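Local structure of salt-tolerant glutaminase (Micrococcus luteus, 3AGD) at the interface of chains A and B. The protein is a salt-tolerant glutaminase that probably hydrolyses L-glutamine to L-glutamate and ammonium, working as an assembly of identical subunits. Coordinates in Å, arbitrary orientation; residue numbers count along the deposited sequence, not the author numbering. Chains: chain A/B, Salt-tolerant glutaminase.

Contact 1: the interface of chains A and B. Residues chain A 228, 231; chain B 303, 305.
A:Arg231 NE lies over the face of the B:His305 imidazole, 3.7 Å from the ring centroid, a cation-pi contact across the subunit interface of this glutaminase-family enzyme. The arginine belongs to helix 227-240 of one chain, and the histidine to the loop that follows helix 289-301 of the other. NE of A:Arg231 is 3.4 Å from both CG and CD2 of B:His305, which puts it off-centre, over that bond. The two side chains arrive from opposite directions, and their flat groups are inclined by 39°, which makes the contact a tilted covering rather than a parallel stack. A bend at chi3 of A:Arg231 (25°) turns the guanidinium towards the ring, placing the terminal NH2 3.5 Å from B:His305 CD2. Replacing A:Arg231 with an alanine would probably strip this imidazole face of its cationic partner and open a gap between the helix and the B:His305 loop.

B:Arg303 brings a second guanidinium to the site, its side chain crossing that of A:Arg231 at about a right angle. The modelled 2.6 Å between A:Arg231 NH1 and B:Arg303 NH1 joins two donor groups and cannot be read as a hydrogen bond; B:Arg303 is poorly ordered, so the pairing is doubtful. The approach of A:Ile228, one helical turn before A:Arg231, to the same disordered side chain is therefore also tentative.

Contact 2: the interface of chains A and B. Residues chain A 344, 347-348, 428, 431-432; chain B 1-3.
The first torsion of B:Met1 sets CG between the backbone N and carbonyl carbon (chi1 68°), and a bend at chi3 turns its CE methyl towards helix 419-434 of chain A, against A:Gly428. There A:Arg431 runs out extended from CG to NE, beside the irregular amino-terminal segment that chain B lays across two helices, 337-349 and 419-434, in the STAS region of its partner. CB of A:Arg431 packs on B:Met1 CB at 3.7 Å. At its far end A:Arg431 NH1 donates a hydrogen bond to the main-chain B:Arg2 O at 2.7 Å, fairly straight at 158°. The oxygen lies in the guanidinium plane, yet the donor stands well above the carbonyl plane, 66° out of it. The B:Arg2 side chain is poorly ordered, and its close approach to A:Arg431 is doubtful.

B:Met1 SD sits between the helices, 3.9 Å from both A:Leu347 CB and A:Leu432 CG. Further along, the B:His3 side chain crosses A:Leu344 at about a right angle, with B:His3 CE1 3.5 Å from A:Leu344 CB. A:Thr348 OG1 donates to A:Leu344 O at 3.1 Å, and this same hydroxyl oxygen lies 3.7 Å from B:His3 CD2.

Contact 3: the interface of chains A and B. Residues chain A 352-353, 431-432, 435; chain B 1.
B:Met1 N, the amino terminus of chain B, donates a hydrogen bond of 2.6 Å to the carboxylate oxygen OD2 of A:Asp435. It reaches that oxygen through the syn lone pair, on the side of the other carboxylate oxygen. The A:Asp435 and B:Met1 side chains cross at about a right angle, and A:Asp435 OD2 also lies 3.5 Å from B:Met1 CB, so the aspartate meets both the amino group and the root of the side chain. Water 1 is a further partner of the amino group, 3.1 Å from B:Met1 N, and carries the link on to A:Gly353 N at 3.2 Å. The CA of A:Gly353 itself approaches B:Met1 N to 3.6 Å.

In the second shell, A:Thr352 OG1 donates to A:Asp435 OD2 at 2.7 Å. OD2 accepts from both the chain terminus and the threonine hydroxyl, which should limit its rotation. A:Asp435 directly follows helix 419-434, and a chi1 of -82°, with CG opposite the carbonyl carbon, swings its carboxylate towards B:Met1 N. The negative end of the helix dipole together with the carboxylate would probably favour a positively charged amino group here. The A:Thr352 hydroxyl meets A:Asp435 OD2 on the anti side, 21° out of the carboxylate plane.

Contact 4: the interface of chains A and B. Residues chain A 250, 305-307; chain B 234-235, 238-239, 306.
Helix 227-240 of chain B, part of the glutaminase domain, packs here against the loop after helix 289-301 and the short helix 249-252 of chain A, close to the two-fold axis where A:Leu306 meets its own counterpart. The A:Leu306 and B:Leu306 side chains touch through their CD2 methyls, 3.8 Å apart. In each, CG points away from the backbone N (chi1 -174° in A:Leu306, -178° in B:Leu306), which sends the isobutyl group towards its symmetry mate.

A:Met307 inserts between B:Leu306 and the helix. Its side chain, bent at chi2, crosses B:Leu306 at about a right angle and presses A:Met307 CE on B:Leu306 CD2 at 3.4 Å, a tight contact. The sulfur SD of A:Met307 lies 3.8 Å from B:Val234 CG1, and CE meets B:Thr238 OG1 tip to tip. An alanine in place of B:Leu306 would probably leave the methionine methyl and the A:Leu306 CD2 facing a gap, with A:Met307 freer to turn.

On the flank, A:Leu250 CD1 is pushed against B:Ser235 CB at 3.4 Å, also tight. B:Ser235 OG approaches A:His305 CE1 to 3.3 Å from somewhat outside the ring plane. That ring is positioned by A:Met307 N, which donates to A:His305 ND1 at 2.9 Å and 162° from within the ring plane. On the helix, B:Thr238 OG1 donates to B:Val234 O at 2.7 Å, fixing the hydroxyl that faces the A:Met307 methyl.

Contact 1: the interface of chains A and B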
ATOM      1  N   ILE A 228      10.269   8.357   6.191  1.00 20.57           N
ATOM      2  CA  ILE A 228      11.105   7.496   5.360  1.00 23.34           C
ATOM      3  C   ILE A 228      11.607   6.266   6.131  1.00 22.63           C
ATOM      4  O   ILE A 228      11.814   5.202   5.546  1.00 21.98           O
ATOM      5  CB  ILE A 228      12.302   8.282   4.771  1.00 24.23           C
ATOM      6  CG1 ILE A 228      13.000   7.438   3.708  1.00 28.01           C
ATOM      7  CG2 ILE A 228      13.277   8.672   5.877  1.00 22.12           C
ATOM      8  CD1 ILE A 228      14.170   8.139   3.041  1.00 30.59           C
ATOM      9  N   ARG A 231       8.507   3.901   6.582  1.00 19.95           N
ATOM     10  CA  ARG A 231       8.228   3.230   5.315  1.00 21.81           C
ATOM     11  C   ARG A 231       9.155   2.044   5.068  1.00 18.43           C
ATOM     12  O   ARG A 231       8.727   1.006   4.559  1.00 15.23           O
ATOM     13  CB  ARG A 231       8.359   4.218   4.152  1.00 22.75           C
ATOM     14  CG  ARG A 231       7.090   4.984   3.805  1.00 31.36           C
ATOM     15  CD  ARG A 231       7.357   5.919   2.632  1.00 36.02           C
ATOM     16  NE  ARG A 231       8.465   5.419   1.822  1.00 46.44           N
ATOM     17  CZ  ARG A 231       9.548   6.124   1.510  1.00 50.30           C
ATOM     18  NH1 ARG A 231       9.675   7.377   1.930  1.00 55.27           N
ATOM     19  NH2 ARG A 231      10.523   5.566   0.807  1.00 43.66           N
TER
ATOM     20  N   ARG B 303       7.644  11.562  -3.791  1.00 24.82           N
ATOM     21  CA  ARG B 303       7.484  10.853  -2.523  1.00 28.93           C
ATOM     22  C   ARG B 303       6.316   9.883  -2.620  1.00 25.62           C
ATOM     23  O   ARG B 303       5.399   9.900  -1.796  1.00 23.95           O
ATOM     24  CB  ARG B 303       7.245  11.831  -1.370  1.00 33.92           C
ATOM     25  CG  ARG B 303       8.328  12.882  -1.201  1.00 45.51           C
ATOM     26  CD  ARG B 303       9.711  12.267  -1.231  1.00 56.57           C
ATOM     27  NE  ARG B 303       9.798  11.096  -0.367  1.00 65.78           N
ATOM     28  CZ  ARG B 303      10.886  10.345  -0.239  1.00 73.33           C
ATOM     29  NH1 ARG B 303      10.874   9.295   0.571  1.00 76.11           N
ATOM     30  NH2 ARG B 303      11.986  10.644  -0.920  1.00 76.02           N
ATOM     31  N   HIS B 305       4.945   5.985  -2.650  1.00 21.32           N
ATOM     32  CA  HIS B 305       5.326   4.684  -2.136  1.00 19.42           C
ATOM     33  C   HIS B 305       4.102   3.898  -1.705  1.00 21.17           C
ATOM     34  O   HIS B 305       3.132   4.457  -1.190  1.00 20.60           O
ATOM     35  CB  HIS B 305       6.295   4.841  -0.955  1.00 19.87           C
ATOM     36  CG  HIS B 305       7.098   3.608  -0.671  1.00 18.00           C
ATOM     37  ND1 HIS B 305       6.543   2.464  -0.140  1.00 13.15           N
ATOM     38  CD2 HIS B 305       8.405   3.329  -0.891  1.00 13.14           C
ATOM     39  CE1 HIS B 305       7.475   1.529  -0.048  1.00  9.42           C
ATOM     40  NE2 HIS B 305       8.611   2.028  -0.498  1.00 11.56           N
TER

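Contact 2: the interface of chains A and B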
ATOM      1  N   LEU A 344      -4.134  20.724  -8.439  1.00 16.39           N
ATOM      2  CA  LEU A 344      -3.627  21.303  -9.676  1.00 18.80           C
ATOM      3  C   LEU A 344      -4.638  21.126 -10.812  1.00 19.20           C
ATOM      4  O   LEU A 344      -4.754  21.987 -11.689  1.00 20.72           O
ATOM      5  CB  LEU A 344      -2.293  20.660 -10.056  1.00 17.49           C
ATOM      6  CG  LEU A 344      -1.129  21.015  -9.129  1.00 22.46           C
ATOM      7  CD1 LEU A 344       0.125  20.274  -9.580  1.00 22.22           C
ATOM      8  CD2 LEU A 344      -0.900  22.528  -9.147  1.00 20.70           C
ATOM      9  N   LEU A 347      -7.225  23.796 -10.285  1.00 21.73           N
ATOM     10  CA  LEU A 347      -6.690  25.086 -10.687  1.00 20.80           C
ATOM     11  C   LEU A 347      -6.663  25.201 -12.204  1.00 22.46           C
ATOM     12  O   LEU A 347      -7.098  26.206 -12.768  1.00 23.67           O
ATOM     13  CB  LEU A 347      -5.285  25.278 -10.119  1.00 20.58           C
ATOM     14  CG  LEU A 347      -5.213  25.372  -8.591  1.00 20.82           C
ATOM     15  CD1 LEU A 347      -3.776  25.573  -8.172  1.00 21.77           C
ATOM     16  CD2 LEU A 347      -6.079  26.521  -8.095  1.00 19.42           C
ATOM     17  N   THR A 348      -6.159  24.168 -12.867  1.00 21.66           N
ATOM     18  CA  THR A 348      -6.086  24.168 -14.323  1.00 24.06           C
ATOM     19  C   THR A 348      -7.474  24.217 -14.955  1.00 22.62           C
ATOM     20  O   THR A 348      -7.688  24.914 -15.952  1.00 21.93           O
ATOM     21  CB  THR A 348      -5.343  22.916 -14.847  1.00 28.15           C
ATOM     22  OG1 THR A 348      -3.958  23.011 -14.501  1.00 35.41           O
ATOM     23  CG2 THR A 348      -5.460  22.812 -16.357  1.00 35.18           C
ATOM     24  N   GLY A 428       1.536  25.874  -8.738  1.00 23.77           N
ATOM     25  CA  GLY A 428       0.238  26.108  -9.345  1.00 21.87           C
ATOM     26  C   GLY A 428      -0.235  27.526  -9.078  1.00 23.78           C
ATOM     27  O   GLY A 428      -0.832  28.161  -9.943  1.00 23.85           O
ATOM     28  N   ARG A 431       1.662  30.114 -11.234  1.00 26.64           N
ATOM     29  CA  ARG A 431       1.154  30.094 -12.598  1.00 26.04           C
ATOM     30  C   ARG A 431      -0.189  30.805 -12.708  1.00 28.39           C
ATOM     31  O   ARG A 431      -0.438  31.516 -13.682  1.00 30.03           O
ATOM     32  CB  ARG A 431       1.054  28.648 -13.091  1.00 24.84           C
ATOM     33  CG  ARG A 431       2.418  27.969 -13.145  1.00 26.90           C
ATOM     34  CD  ARG A 431       2.385  26.561 -13.711  1.00 25.32           C
ATOM     35  NE  ARG A 431       3.750  26.064 -13.863  1.00 26.46           N
ATOM     36  CZ  ARG A 431       4.105  25.047 -14.642  1.00 27.12           C
ATOM     37  NH1 ARG A 431       3.190  24.397 -15.350  1.00 26.68           N
ATOM     38  NH2 ARG A 431       5.383  24.700 -14.733  1.00 24.94           N
ATOM     39  N   LEU A 432      -1.052  30.617 -11.714  1.00 27.33           N
ATOM     40  CA  LEU A 432      -2.349  31.282 -11.711  1.00 26.54           C
ATOM     41  C   LEU A 432      -2.081  32.780 -11.750  1.00 27.42           C
ATOM     42  O   LEU A 432      -2.706  33.518 -12.517  1.00 26.22           O
ATOM     43  CB  LEU A 432      -3.129  30.953 -10.437  1.00 28.92           C
ATOM     44  CG  LEU A 432      -4.311  29.993 -10.543  1.00 30.09           C
ATOM     45  CD1 LEU A 432      -4.980  29.860  -9.183  1.00 26.68           C
ATOM     46  CD2 LEU A 432      -5.298  30.511 -11.574  1.00 29.47           C
TER
ATOM     47  N   MET B   1      -2.963  28.824 -17.298  1.00 28.16           N
ATOM     48  CA  MET B   1      -1.798  28.165 -16.637  1.00 29.15           C
ATOM     49  C   MET B   1      -1.668  26.717 -17.091  1.00 31.47           C
ATOM     50  O   MET B   1      -2.667  26.004 -17.204  1.00 32.96           O
ATOM     51  CB  MET B   1      -1.977  28.180 -15.120  1.00 29.02           C
ATOM     52  CG  MET B   1      -3.124  27.303 -14.640  1.00 30.09           C
ATOM     53  SD  MET B   1      -3.159  27.094 -12.850  1.00 29.07           S
ATOM     54  CE  MET B   1      -1.893  25.822 -12.638  1.00 24.10           C
ATOM     55  N   ARG B   2      -0.443  26.282 -17.355  1.00 31.48           N
ATOM     56  CA  ARG B   2      -0.232  24.898 -17.757  1.00 32.24           C
ATOM     57  C   ARG B   2      -0.031  24.061 -16.495  1.00 28.35           C
ATOM     58  O   ARG B   2       0.449  24.558 -15.475  1.00 24.58           O
ATOM     59  CB  ARG B   2       0.984  24.771 -18.680  1.00 37.80           C
ATOM     60  CG  ARG B   2       2.260  25.420 -18.170  1.00 46.74           C
ATOM     61  CD  ARG B   2       2.471  26.801 -18.787  1.00 51.93           C
ATOM     62  NE  ARG B   2       3.788  27.362 -18.476  1.00 53.34           N
ATOM     63  CZ  ARG B   2       4.182  27.755 -17.266  1.00 54.97           C
ATOM     64  NH1 ARG B   2       3.364  27.657 -16.230  1.00 56.40           N
ATOM     65  NH2 ARG B   2       5.403  28.245 -17.090  1.00 56.85           N
ATOM     66  N   HIS B   3      -0.420  22.792 -16.563  1.00 26.36           N
ATOM     67  CA  HIS B   3      -0.292  21.888 -15.431  1.00 22.02           C
ATOM     68  C   HIS B   3       1.191  21.662 -15.150  1.00 22.02           C
ATOM     69  O   HIS B   3       1.972  21.423 -16.069  1.00 22.41           O
ATOM     70  CB  HIS B   3      -0.986  20.567 -15.765  1.00 22.16           C
ATOM     71  CG  HIS B   3      -1.441  19.799 -14.562  1.00 20.24           C
ATOM     72  ND1 HIS B   3      -0.564  19.218 -13.671  1.00 19.29           N
ATOM     73  CD2 HIS B   3      -2.684  19.523 -14.105  1.00 20.52           C
ATOM     74  CE1 HIS B   3      -1.250  18.615 -12.717  1.00 22.28           C
ATOM     75  NE2 HIS B   3      -2.538  18.784 -12.955  1.00 21.45           N
TER

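Contact 3: the interface of chains A and B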
ATOM      1  N   THR A 352      -8.240  29.808 -16.732  1.00 29.71           N
ATOM      2  CA  THR A 352      -7.831  31.206 -16.690  1.00 26.42           C
ATOM      3  C   THR A 352      -6.746  31.510 -17.717  1.00 26.74           C
ATOM      4  O   THR A 352      -6.351  32.664 -17.886  1.00 26.94           O
ATOM      5  CB  THR A 352      -7.305  31.595 -15.293  1.00 22.26           C
ATOM      6  OG1 THR A 352      -6.112  30.855 -15.006  1.00 22.13           O
ATOM      7  CG2 THR A 352      -8.351  31.298 -14.228  1.00 17.87           C
ATOM      8  N   GLY A 353      -6.271  30.475 -18.405  1.00 26.13           N
ATOM      9  CA  GLY A 353      -5.221  30.658 -19.395  1.00 26.28           C
ATOM     10  C   GLY A 353      -5.688  31.233 -20.721  1.00 27.79           C
ATOM     11  O   GLY A 353      -6.809  30.974 -21.159  1.00 31.46           O
ATOM     12  N   ARG A 431       1.662  30.114 -11.234  1.00 26.64           N
ATOM     13  CA  ARG A 431       1.154  30.094 -12.598  1.00 26.04           C
ATOM     14  C   ARG A 431      -0.189  30.805 -12.708  1.00 28.39           C
ATOM     15  O   ARG A 431      -0.438  31.516 -13.682  1.00 30.03           O
ATOM     16  CB  ARG A 431       1.054  28.648 -13.091  1.00 24.84           C
ATOM     17  CG  ARG A 431       2.418  27.969 -13.145  1.00 26.90           C
ATOM     18  CD  ARG A 431       2.385  26.561 -13.711  1.00 25.32           C
ATOM     19  NE  ARG A 431       3.750  26.064 -13.863  1.00 26.46           N
ATOM     20  CZ  ARG A 431       4.105  25.047 -14.642  1.00 27.12           C
ATOM     21  NH1 ARG A 431       3.190  24.397 -15.350  1.00 26.68           N
ATOM     22  NH2 ARG A 431       5.383  24.700 -14.733  1.00 24.94           N
ATOM     23  N   LEU A 432      -1.052  30.617 -11.714  1.00 27.33           N
ATOM     24  CA  LEU A 432      -2.349  31.282 -11.711  1.00 26.54           C
ATOM     25  C   LEU A 432      -2.081  32.780 -11.750  1.00 27.42           C
ATOM     26  O   LEU A 432      -2.706  33.518 -12.517  1.00 26.22           O
ATOM     27  CB  LEU A 432      -3.129  30.953 -10.437  1.00 28.92           C
ATOM     28  CG  LEU A 432      -4.311  29.993 -10.543  1.00 30.09           C
ATOM     29  CD1 LEU A 432      -4.980  29.860  -9.183  1.00 26.68           C
ATOM     30  CD2 LEU A 432      -5.298  30.511 -11.574  1.00 29.47           C
ATOM     31  N   ASP A 435      -1.133  34.292 -14.878  1.00 26.13           N
ATOM     32  CA  ASP A 435      -2.272  34.494 -15.770  1.00 27.41           C
ATOM     33  C   ASP A 435      -2.922  35.831 -15.422  1.00 26.56           C
ATOM     34  O   ASP A 435      -3.869  36.265 -16.079  1.00 24.37           O
ATOM     35  CB  ASP A 435      -3.320  33.390 -15.605  1.00 28.69           C
ATOM     36  CG  ASP A 435      -2.979  32.129 -16.375  1.00 28.16           C
ATOM     37  OD1 ASP A 435      -2.111  32.174 -17.269  1.00 26.95           O
ATOM     38  OD2 ASP A 435      -3.607  31.089 -16.093  1.00 29.39           O
TER
ATOM     39  N   MET B   1      -2.963  28.824 -17.298  1.00 28.16           N
ATOM     40  CA  MET B   1      -1.798  28.165 -16.637  1.00 29.15           C
ATOM     41  C   MET B   1      -1.668  26.717 -17.091  1.00 31.47           C
ATOM     42  O   MET B   1      -2.667  26.004 -17.204  1.00 32.96           O
ATOM     43  CB  MET B   1      -1.977  28.180 -15.120  1.00 29.02           C
ATOM     44  CG  MET B   1      -3.124  27.303 -14.640  1.00 30.09           C
ATOM     45  SD  MET B   1      -3.159  27.094 -12.850  1.00 29.07           S
ATOM     46  CE  MET B   1      -1.893  25.822 -12.638  1.00 24.10           C
TER
HETATM   47  O   HOH W   1      -5.794  27.510 -17.253  1.00 27.55           O

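Contact 4: the interface of chains A and B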
ATOM      1  N   LEU A 250       1.253 -11.347   1.840  1.00 18.58           N
ATOM      2  CA  LEU A 250       0.912 -10.090   1.187  1.00 19.90           C
ATOM      3  C   LEU A 250      -0.339 -10.240   0.321  1.00 18.91           C
ATOM      4  O   LEU A 250      -1.268  -9.439   0.422  1.00 20.48           O
ATOM      5  CB  LEU A 250       2.098  -9.591   0.352  1.00 20.81           C
ATOM      6  CG  LEU A 250       2.013  -8.286  -0.455  1.00 25.55           C
ATOM      7  CD1 LEU A 250       1.470  -8.576  -1.827  1.00 32.10           C
ATOM      8  CD2 LEU A 250       1.149  -7.253   0.269  1.00 23.04           C
ATOM      9  N   HIS A 305      -6.442  -4.253   3.205  1.00 17.52           N
ATOM     10  CA  HIS A 305      -5.363  -4.784   2.398  1.00 17.34           C
ATOM     11  C   HIS A 305      -4.442  -3.659   1.965  1.00 20.00           C
ATOM     12  O   HIS A 305      -4.894  -2.566   1.646  1.00 20.28           O
ATOM     13  CB  HIS A 305      -5.936  -5.486   1.165  1.00 19.04           C
ATOM     14  CG  HIS A 305      -4.966  -6.405   0.490  1.00 18.78           C
ATOM     15  ND1 HIS A 305      -3.837  -5.953  -0.153  1.00 15.33           N
ATOM     16  CD2 HIS A 305      -4.945  -7.756   0.388  1.00 17.66           C
ATOM     17  CE1 HIS A 305      -3.157  -6.986  -0.621  1.00 16.79           C
ATOM     18  NE2 HIS A 305      -3.808  -8.092  -0.307  1.00 15.36           N
ATOM     19  N   LEU A 306      -3.149  -3.945   1.950  1.00 20.50           N
ATOM     20  CA  LEU A 306      -2.141  -2.972   1.563  1.00 20.39           C
ATOM     21  C   LEU A 306      -2.369  -2.415   0.158  1.00 17.97           C
ATOM     22  O   LEU A 306      -1.921  -1.317  -0.155  1.00 17.10           O
ATOM     23  CB  LEU A 306      -0.756  -3.625   1.627  1.00 21.75           C
ATOM     24  CG  LEU A 306       0.451  -2.721   1.383  1.00 24.96           C
ATOM     25  CD1 LEU A 306       0.560  -1.702   2.512  1.00 23.94           C
ATOM     26  CD2 LEU A 306       1.716  -3.563   1.310  1.00 26.34           C
ATOM     27  N   MET A 307      -3.075  -3.168  -0.680  1.00 18.63           N
ATOM     28  CA  MET A 307      -3.317  -2.760  -2.059  1.00 21.35           C
ATOM     29  C   MET A 307      -4.593  -1.976  -2.364  1.00 24.88           C
ATOM     30  O   MET A 307      -4.877  -1.705  -3.533  1.00 25.95           O
ATOM     31  CB  MET A 307      -3.281  -3.991  -2.976  1.00 22.86           C
ATOM     32  CG  MET A 307      -2.000  -4.804  -2.906  1.00 24.48           C
ATOM     33  SD  MET A 307      -0.549  -3.847  -3.353  1.00 29.12           S
ATOM     34  CE  MET A 307       0.717  -4.705  -2.458  1.00 25.53           C
TER
ATOM     35  N   VAL B 234      -1.996  -6.647  -8.442  1.00 12.53           N
ATOM     36  CA  VAL B 234      -0.985  -5.698  -7.996  1.00 13.69           C
ATOM     37  C   VAL B 234      -0.112  -6.310  -6.909  1.00 14.32           C
ATOM     38  O   VAL B 234       1.059  -5.952  -6.780  1.00 14.10           O
ATOM     39  CB  VAL B 234      -1.629  -4.397  -7.489  1.00 15.82           C
ATOM     40  CG1 VAL B 234      -0.548  -3.400  -7.090  1.00 12.96           C
ATOM     41  CG2 VAL B 234      -2.509  -3.813  -8.586  1.00 17.21           C
ATOM     42  N   SER B 235      -0.685  -7.227  -6.127  1.00 12.36           N
ATOM     43  CA  SER B 235       0.065  -7.913  -5.075  1.00 14.54           C
ATOM     44  C   SER B 235       1.171  -8.743  -5.720  1.00 15.29           C
ATOM     45  O   SER B 235       2.318  -8.708  -5.291  1.00 15.01           O
ATOM     46  CB  SER B 235      -0.852  -8.846  -4.272  1.00 18.65           C
ATOM     47  OG  SER B 235      -1.652  -8.127  -3.348  1.00 17.46           O
ATOM     48  N   THR B 238       3.927  -6.704  -7.191  1.00 13.65           N
ATOM     49  CA  THR B 238       4.810  -6.206  -6.136  1.00 13.43           C
ATOM     50  C   THR B 238       5.869  -7.241  -5.765  1.00 14.83           C
ATOM     51  O   THR B 238       7.064  -6.968  -5.815  1.00 17.81           O
ATOM     52  CB  THR B 238       4.005  -5.835  -4.876  1.00 13.69           C
ATOM     53  OG1 THR B 238       2.990  -4.890  -5.227  1.00 16.77           O
ATOM     54  CG2 THR B 238       4.915  -5.222  -3.813  1.00 10.82           C
ATOM     55  N   SER B 239       5.423  -8.439  -5.411  1.00 16.14           N
ATOM     56  CA  SER B 239       6.331  -9.510  -5.018  1.00 16.98           C
ATOM     57  C   SER B 239       7.301 -10.028  -6.077  1.00 15.96           C
ATOM     58  O   SER B 239       8.420 -10.402  -5.739  1.00 15.39           O
ATOM     59  CB  SER B 239       5.529 -10.701  -4.491  1.00 16.88           C
ATOM     60  OG  SER B 239       4.818 -10.354  -3.324  1.00 19.56           O
ATOM     61  N   LEU B 306       4.147   2.593  -1.938  1.00 20.25           N
ATOM     62  CA  LEU B 306       3.050   1.721  -1.565  1.00 19.94           C
ATOM     63  C   LEU B 306       2.770   1.859  -0.072  1.00 18.79           C
ATOM     64  O   LEU B 306       1.634   1.699   0.368  1.00 15.47           O
ATOM     65  CB  LEU B 306       3.419   0.269  -1.890  1.00 20.92           C
ATOM     66  CG  LEU B 306       2.387  -0.832  -1.629  1.00 23.72           C
ATOM     67  CD1 LEU B 306       1.114  -0.573  -2.428  1.00 22.63           C
ATOM     68  CD2 LEU B 306       2.992  -2.178  -2.017  1.00 24.06           C
TER

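The contacts fall into two groups. Contacts 2 and 3 have C-alpha centres about 6 Å apart and share A:Arg431, A:Leu432 and B:Met1, so they form one docking site for the chain B amino terminus. Contacts 1 and 4, about 15 Å apart, draw on the same elements, helix 227-240 and the loop bearing B:His305 in contact 1 and A:His305 in contact 4, with the chains exchanged. About 26 Å separates contact 1 from contact 2, and about 39 Å contact 3 from contact 4. Two-fold symmetry repeats each contact, giving the dimer widely spaced anchors; it may be a building block of the homotetramer.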